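Local coordinates for hypothetical protein NMB0488 (Neisseria meningitidis, PDB 2GKP) that is of unknown function but belongs to the CdiI family and so probably acts as an immunity protein against a contact-dependent growth inhibition toxin, at residues E9-K17 with Q26-Y34; N110-L118 with L159-R167. One frame throughout, in Å; residues are numbered along the deposited sequence. Where two conformers were deposited one is given.

Interaction 1 of 2, residues E9-K17 with Q26-Y34; sequences EQDYWAGYK and QTWSGFGRY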
# COMPACT_ATOMS: atom_id res chain seq x y z
N GLU A 9 8.35 4.25 18.20
CA GLU A 9 8.98 2.95 18.00
C GLU A 9 8.14 1.96 17.21
O GLU A 9 8.68 0.94 16.78
CB GLU A 9 9.49 2.33 19.32
CG GLU A 9 10.47 3.21 20.12
CD GLU A 9 11.61 3.80 19.29
OE1 GLU A 9 12.24 3.08 18.48
OE2 GLU A 9 11.90 5.00 19.47
N GLN A 10 6.86 2.27 16.97
CA GLN A 10 5.99 1.37 16.21
C GLN A 10 6.09 1.67 14.71
O GLN A 10 6.18 2.82 14.29
CB GLN A 10 4.54 1.47 16.67
CG GLN A 10 3.62 0.34 16.22
CD GLN A 10 2.27 0.37 16.92
OE1 GLN A 10 2.15 0.78 18.10
NE2 GLN A 10 1.24 -0.05 16.20
N ASP A 11 6.11 0.59 13.95
CA ASP A 11 6.12 0.67 12.49
C ASP A 11 4.72 0.60 11.93
O ASP A 11 3.94 -0.24 12.34
CB ASP A 11 6.93 -0.51 11.93
CG ASP A 11 8.37 -0.47 12.39
OD1 ASP A 11 9.08 0.48 12.01
OD2 ASP A 11 8.75 -1.40 13.15
N TYR A 12 4.43 1.47 10.95
CA TYR A 12 3.17 1.41 10.23
C TYR A 12 3.48 1.33 8.76
O TYR A 12 4.34 2.07 8.27
CB TYR A 12 2.32 2.66 10.53
CG TYR A 12 2.07 2.89 12.00
CD1 TYR A 12 0.89 2.46 12.58
CD2 TYR A 12 3.03 3.48 12.82
CE1 TYR A 12 0.64 2.63 13.96
CE2 TYR A 12 2.79 3.67 14.18
CZ TYR A 12 1.60 3.24 14.73
OH TYR A 12 1.34 3.41 16.07
N TRP A 13 2.74 0.47 8.06
CA TRP A 13 2.97 0.28 6.65
C TRP A 13 1.68 0.35 5.83
O TRP A 13 0.59 -0.01 6.31
CB TRP A 13 3.62 -1.08 6.40
CG TRP A 13 5.06 -1.19 6.76
CD1 TRP A 13 5.60 -1.41 8.00
CD2 TRP A 13 6.17 -1.19 5.84
NE1 TRP A 13 6.97 -1.53 7.91
CE2 TRP A 13 7.35 -1.37 6.60
CE3 TRP A 13 6.28 -1.00 4.45
CZ2 TRP A 13 8.61 -1.42 6.01
CZ3 TRP A 13 7.55 -1.05 3.88
CH2 TRP A 13 8.70 -1.28 4.66
N ALA A 14 1.84 0.78 4.56
CA ALA A 14 0.71 0.85 3.64
C ALA A 14 1.22 0.79 2.23
O ALA A 14 2.41 0.93 1.98
CB ALA A 14 -0.13 2.16 3.83
N GLY A 15 0.30 0.55 1.30
CA GLY A 15 0.65 0.51 -0.11
C GLY A 15 -0.24 1.42 -0.95
O GLY A 15 -1.39 1.69 -0.57
N TYR A 16 0.30 1.83 -2.08
CA TYR A 16 -0.37 2.76 -2.99
C TYR A 16 -0.08 2.23 -4.38
O TYR A 16 1.05 2.36 -4.89
CB TYR A 16 0.17 4.20 -2.78
CG TYR A 16 -0.22 5.23 -3.82
CD1 TYR A 16 -1.56 5.50 -4.10
CD2 TYR A 16 0.74 6.00 -4.46
CE1 TYR A 16 -1.91 6.50 -5.04
CE2 TYR A 16 0.40 6.98 -5.41
CZ TYR A 16 -0.93 7.21 -5.69
OH TYR A 16 -1.27 8.19 -6.61
N LYS A 17 -1.09 1.59 -4.97
CA LYS A 17 -0.98 1.03 -6.33
C LYS A 17 -1.80 1.85 -7.32
O LYS A 17 -2.75 2.52 -6.92
CB LYS A 17 -1.44 -0.43 -6.37
CG LYS A 17 -0.38 -1.35 -5.80
CD LYS A 17 -0.91 -2.75 -5.59
CE LYS A 17 0.24 -3.76 -5.36
NZ LYS A 17 1.05 -3.38 -4.16
N GLN A 26 -3.93 0.75 0.37
CA GLN A 26 -4.14 -0.43 1.18
C GLN A 26 -3.33 -0.39 2.47
O GLN A 26 -2.12 -0.19 2.43
CB GLN A 26 -3.67 -1.64 0.33
CG GLN A 26 -3.73 -3.01 0.97
CD GLN A 26 -5.16 -3.41 1.22
OE1 GLN A 26 -5.99 -3.41 0.30
NE2 GLN A 26 -5.46 -3.75 2.46
N THR A 27 -3.96 -0.70 3.60
CA THR A 27 -3.22 -0.96 4.85
C THR A 27 -2.39 -2.24 4.74
O THR A 27 -2.88 -3.24 4.20
CB THR A 27 -4.22 -1.15 6.01
OG1 THR A 27 -4.88 0.09 6.22
CG2 THR A 27 -3.51 -1.55 7.32
N TRP A 28 -1.15 -2.20 5.24
CA TRP A 28 -0.31 -3.40 5.38
C TRP A 28 -0.14 -3.69 6.88
O TRP A 28 -0.21 -2.77 7.72
CB TRP A 28 1.06 -3.10 4.77
CG TRP A 28 1.14 -3.10 3.28
CD1 TRP A 28 0.13 -2.78 2.39
CD2 TRP A 28 2.29 -3.35 2.51
NE1 TRP A 28 0.60 -2.87 1.09
CE2 TRP A 28 1.92 -3.20 1.14
CE3 TRP A 28 3.61 -3.72 2.82
CZ2 TRP A 28 2.82 -3.42 0.10
CZ3 TRP A 28 4.51 -3.91 1.77
CH2 TRP A 28 4.11 -3.76 0.43
N SER A 29 0.11 -4.96 7.21
CA SER A 29 0.33 -5.36 8.59
C SER A 29 1.40 -6.44 8.61
O SER A 29 1.86 -6.90 7.55
CB SER A 29 -0.97 -5.92 9.20
OG SER A 29 -1.97 -4.89 9.26
N GLY A 30 1.77 -6.87 9.83
CA GLY A 30 2.78 -7.92 9.92
C GLY A 30 3.54 -7.85 11.21
O GLY A 30 3.10 -7.23 12.18
N PHE A 31 4.69 -8.53 11.22
CA PHE A 31 5.65 -8.42 12.30
C PHE A 31 6.99 -8.74 11.63
O PHE A 31 7.12 -9.77 10.96
CB PHE A 31 5.39 -9.45 13.43
CG PHE A 31 6.56 -9.55 14.36
CD1 PHE A 31 6.75 -8.57 15.35
CD2 PHE A 31 7.52 -10.56 14.20
CE1 PHE A 31 7.88 -8.57 16.16
CE2 PHE A 31 8.65 -10.58 15.00
CZ PHE A 31 8.83 -9.62 16.00
N GLY A 32 7.96 -7.84 11.81
CA GLY A 32 9.26 -8.01 11.18
C GLY A 32 9.26 -7.61 9.73
O GLY A 32 10.04 -6.76 9.31
N ARG A 33 8.39 -8.25 8.96
CA ARG A 33 8.11 -7.85 7.58
C ARG A 33 6.60 -7.65 7.44
O ARG A 33 5.80 -8.31 8.15
CB ARG A 33 8.61 -8.89 6.56
CG ARG A 33 10.11 -9.18 6.66
CD ARG A 33 10.59 -10.17 5.59
NE ARG A 33 10.88 -9.52 4.32
CZ ARG A 33 12.05 -8.96 3.98
NH1 ARG A 33 12.20 -8.44 2.76
NH2 ARG A 33 13.07 -8.89 4.84
N TYR A 34 6.24 -6.77 6.50
CA TYR A 34 4.84 -6.38 6.32
C TYR A 34 4.31 -6.70 4.93
O TYR A 34 5.07 -6.87 3.96
CB TYR A 34 4.67 -4.89 6.64
CG TYR A 34 4.86 -4.61 8.11
CD1 TYR A 34 3.76 -4.28 8.90
CD2 TYR A 34 6.10 -4.71 8.73
CE1 TYR A 34 3.91 -4.02 10.25
CE2 TYR A 34 6.24 -4.46 10.11
CZ TYR A 34 5.15 -4.12 10.85
OH TYR A 34 5.28 -3.86 12.21
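W13 and Y34 form an offset stack: the five-membered ring of the indole and the phenol ring lie with centroids 4.1 Å apart and planes 19° from parallel. W13 CD1 sits above the middle of the phenol ring, 3.3 Å from Y34 CG. Y34 CB adds a CH-pi contact over the same indole ring, 3.9 Å from its centroid. In W13 a chi1 of -75° places CG beside the backbone N, carrying the indole over Y34. G30 C lies over the opposite face of the phenol, offset toward the rim, placing the ring between W13 and the backbone of its own segment. Farther out, D11 CB packs beside Y34 OH (3.7 Å), and the hydroxyl's hydrogen bond is with T67 OG1.

The second apolar group centres on W28. Its CB meets W13 CB at 3.6 Å, and the two indoles approach at a slant through their CE3 atoms. A14 C lies over one face of the W28 ring, with G15 N coming up obliquely beside NE1, where glycine has no side chain to get in the way.

Backbone bonds fasten the strands. G15 N donates to Q26 O (2.8 Å) and Q26 N returns a bond to G15 O (2.9 Å), an antiparallel hydrogen-bonded pair. W28 N also donates to W13 O (3.0 Å). Between them A14 and T27 make a non-hydrogen-bonded pair.

The strands form a beta hairpin within the antiparallel sheet. A14 and T27 face helix 51-63, where T27 OG1 bonds A61 O; on the other face W28 lies close to a bound sodium ion. Strand 34-45 flanks strand 23-30, and strand 112-119 flanks strand 11-18.

Interaction 2 of 2, residues N110-L118 with L159-R167; sequences NMMSVDIWL and LKLALSRCR. With EDO (1,2-ethanediol), chain C.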
# COMPACT_ATOMS: atom_id res chain seq x y z
N ASN A 110 -0.73 -2.61 -16.25
CA ASN A 110 -0.09 -1.31 -16.09
C ASN A 110 -0.01 -0.88 -14.64
O ASN A 110 0.12 0.34 -14.34
CB ASN A 110 -0.83 -0.25 -16.89
CG ASN A 110 -0.93 -0.63 -18.36
OD1 ASN A 110 0.08 -0.89 -19.00
ND2 ASN A 110 -2.14 -0.64 -18.91
N MSE A 111 -0.11 -1.86 -13.73
CA MSE A 111 -0.19 -1.53 -12.31
C MSE A 111 1.20 -1.24 -11.74
O MSE A 111 2.09 -2.07 -11.76
CB MSE A 111 -0.91 -2.62 -11.51
CG MSE A 111 -1.15 -2.24 -10.08
SE MSE A 111 -2.08 -3.63 -9.10
CE MSE A 111 -3.86 -3.43 -9.85
N MSE A 112 1.35 -0.01 -11.25
CA MSE A 112 2.54 0.40 -10.51
C MSE A 112 2.28 0.30 -9.01
O MSE A 112 1.12 0.28 -8.57
CB MSE A 112 2.89 1.85 -10.91
CG MSE A 112 3.00 2.05 -12.43
SE MSE A 112 4.56 1.06 -13.13
CE MSE A 112 5.06 2.10 -14.63
N SER A 113 3.37 0.28 -8.23
CA SER A 113 3.22 0.10 -6.78
C SER A 113 4.23 0.92 -5.98
O SER A 113 5.42 0.88 -6.25
CB SER A 113 3.47 -1.38 -6.45
OG SER A 113 3.10 -1.62 -5.09
N VAL A 114 3.72 1.64 -4.97
CA VAL A 114 4.54 2.41 -4.05
C VAL A 114 4.26 1.84 -2.66
O VAL A 114 3.11 1.55 -2.34
CB VAL A 114 4.10 3.91 -4.14
CG1 VAL A 114 4.61 4.73 -2.96
CG2 VAL A 114 4.52 4.58 -5.44
N ASP A 115 5.30 1.72 -1.84
CA ASP A 115 5.18 1.28 -0.44
C ASP A 115 5.39 2.47 0.48
O ASP A 115 6.19 3.33 0.16
CB ASP A 115 6.22 0.21 -0.07
CG ASP A 115 6.00 -1.13 -0.78
OD1 ASP A 115 4.97 -1.34 -1.45
OD2 ASP A 115 6.89 -2.00 -0.61
N ILE A 116 4.72 2.50 1.62
CA ILE A 116 4.93 3.61 2.58
C ILE A 116 5.20 3.00 3.93
O ILE A 116 4.44 2.12 4.40
CB ILE A 116 3.68 4.55 2.69
CG1 ILE A 116 3.32 5.11 1.31
CG2 ILE A 116 3.98 5.70 3.64
CD1 ILE A 116 2.20 4.32 0.60
N TRP A 117 6.31 3.45 4.54
CA TRP A 117 6.71 3.02 5.88
C TRP A 117 6.82 4.24 6.79
O TRP A 117 7.55 5.16 6.48
CB TRP A 117 8.04 2.28 5.81
CG TRP A 117 8.65 1.99 7.17
CD1 TRP A 117 8.01 1.55 8.30
CD2 TRP A 117 10.03 2.12 7.51
NE1 TRP A 117 8.92 1.37 9.32
CE2 TRP A 117 10.16 1.74 8.87
CE3 TRP A 117 11.17 2.54 6.80
CZ2 TRP A 117 11.39 1.73 9.53
CZ3 TRP A 117 12.39 2.57 7.48
CH2 TRP A 117 12.49 2.14 8.82
N LEU A 118 6.03 4.25 7.87
CA LEU A 118 6.11 5.30 8.89
C LEU A 118 6.75 4.76 10.16
O LEU A 118 6.33 3.74 10.67
CB LEU A 118 4.70 5.77 9.23
CG LEU A 118 4.55 6.79 10.38
CD1 LEU A 118 5.28 8.08 10.05
CD2 LEU A 118 3.07 7.07 10.60
N LEU A 159 3.45 11.39 -2.54
CA LEU A 159 2.97 10.10 -3.07
C LEU A 159 2.93 10.09 -4.58
O LEU A 159 3.35 9.10 -5.22
CB LEU A 159 1.58 9.76 -2.51
CG LEU A 159 1.64 9.50 -1.00
CD1 LEU A 159 0.30 9.78 -0.34
CD2 LEU A 159 2.06 8.06 -0.78
N LYS A 160 2.40 11.17 -5.16
CA LYS A 160 2.30 11.27 -6.62
C LYS A 160 3.70 11.32 -7.24
O LYS A 160 3.94 10.74 -8.31
CB LYS A 160 1.48 12.51 -6.99
CG LYS A 160 0.02 12.28 -6.69
CD LYS A 160 -0.86 13.36 -7.32
CE LYS A 160 -2.29 13.32 -6.80
NZ LYS A 160 -3.12 14.46 -7.37
N LEU A 161 4.63 11.98 -6.56
CA LEU A 161 6.01 12.05 -7.01
C LEU A 161 6.61 10.65 -7.02
O LEU A 161 7.27 10.24 -8.00
CB LEU A 161 6.83 12.97 -6.11
CG LEU A 161 8.32 13.11 -6.40
CD1 LEU A 161 8.56 13.64 -7.84
CD2 LEU A 161 9.02 14.01 -5.40
N ALA A 162 6.40 9.89 -5.94
CA ALA A 162 6.95 8.56 -5.92
C ALA A 162 6.33 7.69 -7.02
O ALA A 162 7.03 6.90 -7.65
CB ALA A 162 6.75 7.91 -4.55
N LEU A 163 5.01 7.80 -7.24
CA LEU A 163 4.38 7.05 -8.33
C LEU A 163 5.04 7.41 -9.68
O LEU A 163 5.28 6.52 -10.53
CB LEU A 163 2.87 7.32 -8.32
CG LEU A 163 2.15 6.78 -9.54
CD1 LEU A 163 2.22 5.31 -9.44
CD2 LEU A 163 0.69 7.22 -9.50
N SER A 164 5.33 8.70 -9.89
CA SER A 164 5.99 9.11 -11.14
C SER A 164 7.36 8.48 -11.37
O SER A 164 7.85 8.39 -12.49
CB SER A 164 6.07 10.65 -11.24
OG SER A 164 7.13 11.14 -10.45
N ARG A 165 7.97 8.02 -10.28
CA ARG A 165 9.27 7.36 -10.33
C ARG A 165 9.17 5.83 -10.53
O ARG A 165 10.20 5.17 -10.77
CB ARG A 165 10.07 7.67 -9.05
CG ARG A 165 10.46 9.15 -8.98
CD ARG A 165 11.18 9.45 -7.67
NE ARG A 165 11.54 10.85 -7.55
CZ ARG A 165 12.06 11.38 -6.45
NH1 ARG A 165 12.24 10.62 -5.36
NH2 ARG A 165 12.35 12.66 -6.43
N CYS A 166 7.97 5.27 -10.49
CA CYS A 166 7.82 3.84 -10.71
C CYS A 166 8.08 3.49 -12.16
O CYS A 166 7.91 4.32 -13.04
CB CYS A 166 6.40 3.41 -10.33
SG CYS A 166 6.11 3.38 -8.53
N ARG A 167 8.52 2.27 -12.41
CA ARG A 167 8.87 1.82 -13.75
C ARG A 167 8.36 0.42 -13.96
O ARG A 167 7.88 -0.22 -13.01
CB ARG A 167 10.37 1.84 -13.93
CG ARG A 167 10.98 3.25 -13.95
CD ARG A 167 10.47 4.08 -15.15
NE ARG A 167 11.11 5.40 -15.22
CZ ARG A 167 10.62 6.51 -14.66
NH1 ARG A 167 9.49 6.48 -13.95
NH2 ARG A 167 11.29 7.67 -14.78
OXT ARG A 167 8.42 -0.07 -15.10
C1 EDO C . 7.41 -0.27 -3.69
O1 EDO C . 8.76 -0.37 -3.20
C2 EDO C . 6.90 -1.68 -4.02
O2 EDO C . 5.50 -1.89 -3.84
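C166, near the C terminus, turns its side chain onto strand 112-119. Its CB lies against M112 CB at 3.9 Å. From there chi1 of -73° sets SG anti to the carbonyl carbon, and the sulfur ends over the strand, 3.7 Å from V114 CG2 and 3.5 Å from S113 O, whose hydrogen bond comes from S128 OG. V114 fills the middle of the contact: CG2 reaches the backbone at L163 N (3.7 Å), while both methyls approach A162 CB. This is a helix laid across one face of an antiparallel sheet, the strand and helix segments running at 134° with axes 8.4 Å apart at their closest. Strand alternation sends M112, V114 and I116 to the helix. L163 CD1 covers M112 CB at 3.8 Å. At the far end I116 CG1 meets L159 CD2 at 3.8 Å, the two side chains crossing at about a right angle, and L159 also packs on L54 and V58 of helix 51-63. S113 and D115 point to the other face, beside an ethanediol probably left from crystallisation. The C-terminal R167 folds back so that NH1 donates to both S164 O and C166 O, while its terminal carboxylate forms a salt bridge with R129.

Overall arrangement
From the N terminus, interaction 1 comes first, closing a short hairpin turn after strand 11-18. The chain then adds strand 34-45 and the helices from 51 to 108 before interaction 2 opens at strand 112-119. That contact closes a longer loop of 40 residues that includes strands 122-132, 135-138 and 144-147, when the C-terminal helix returns to the sheet. The two contacts follow in series, neither nesting nor crossing, with centres about 15 Å apart. They join because strands 11-18 and 112-119 are antiparallel neighbours, linked by probable backbone bonds such as V114 to Y16, and by the stacked rings of W13 and W117.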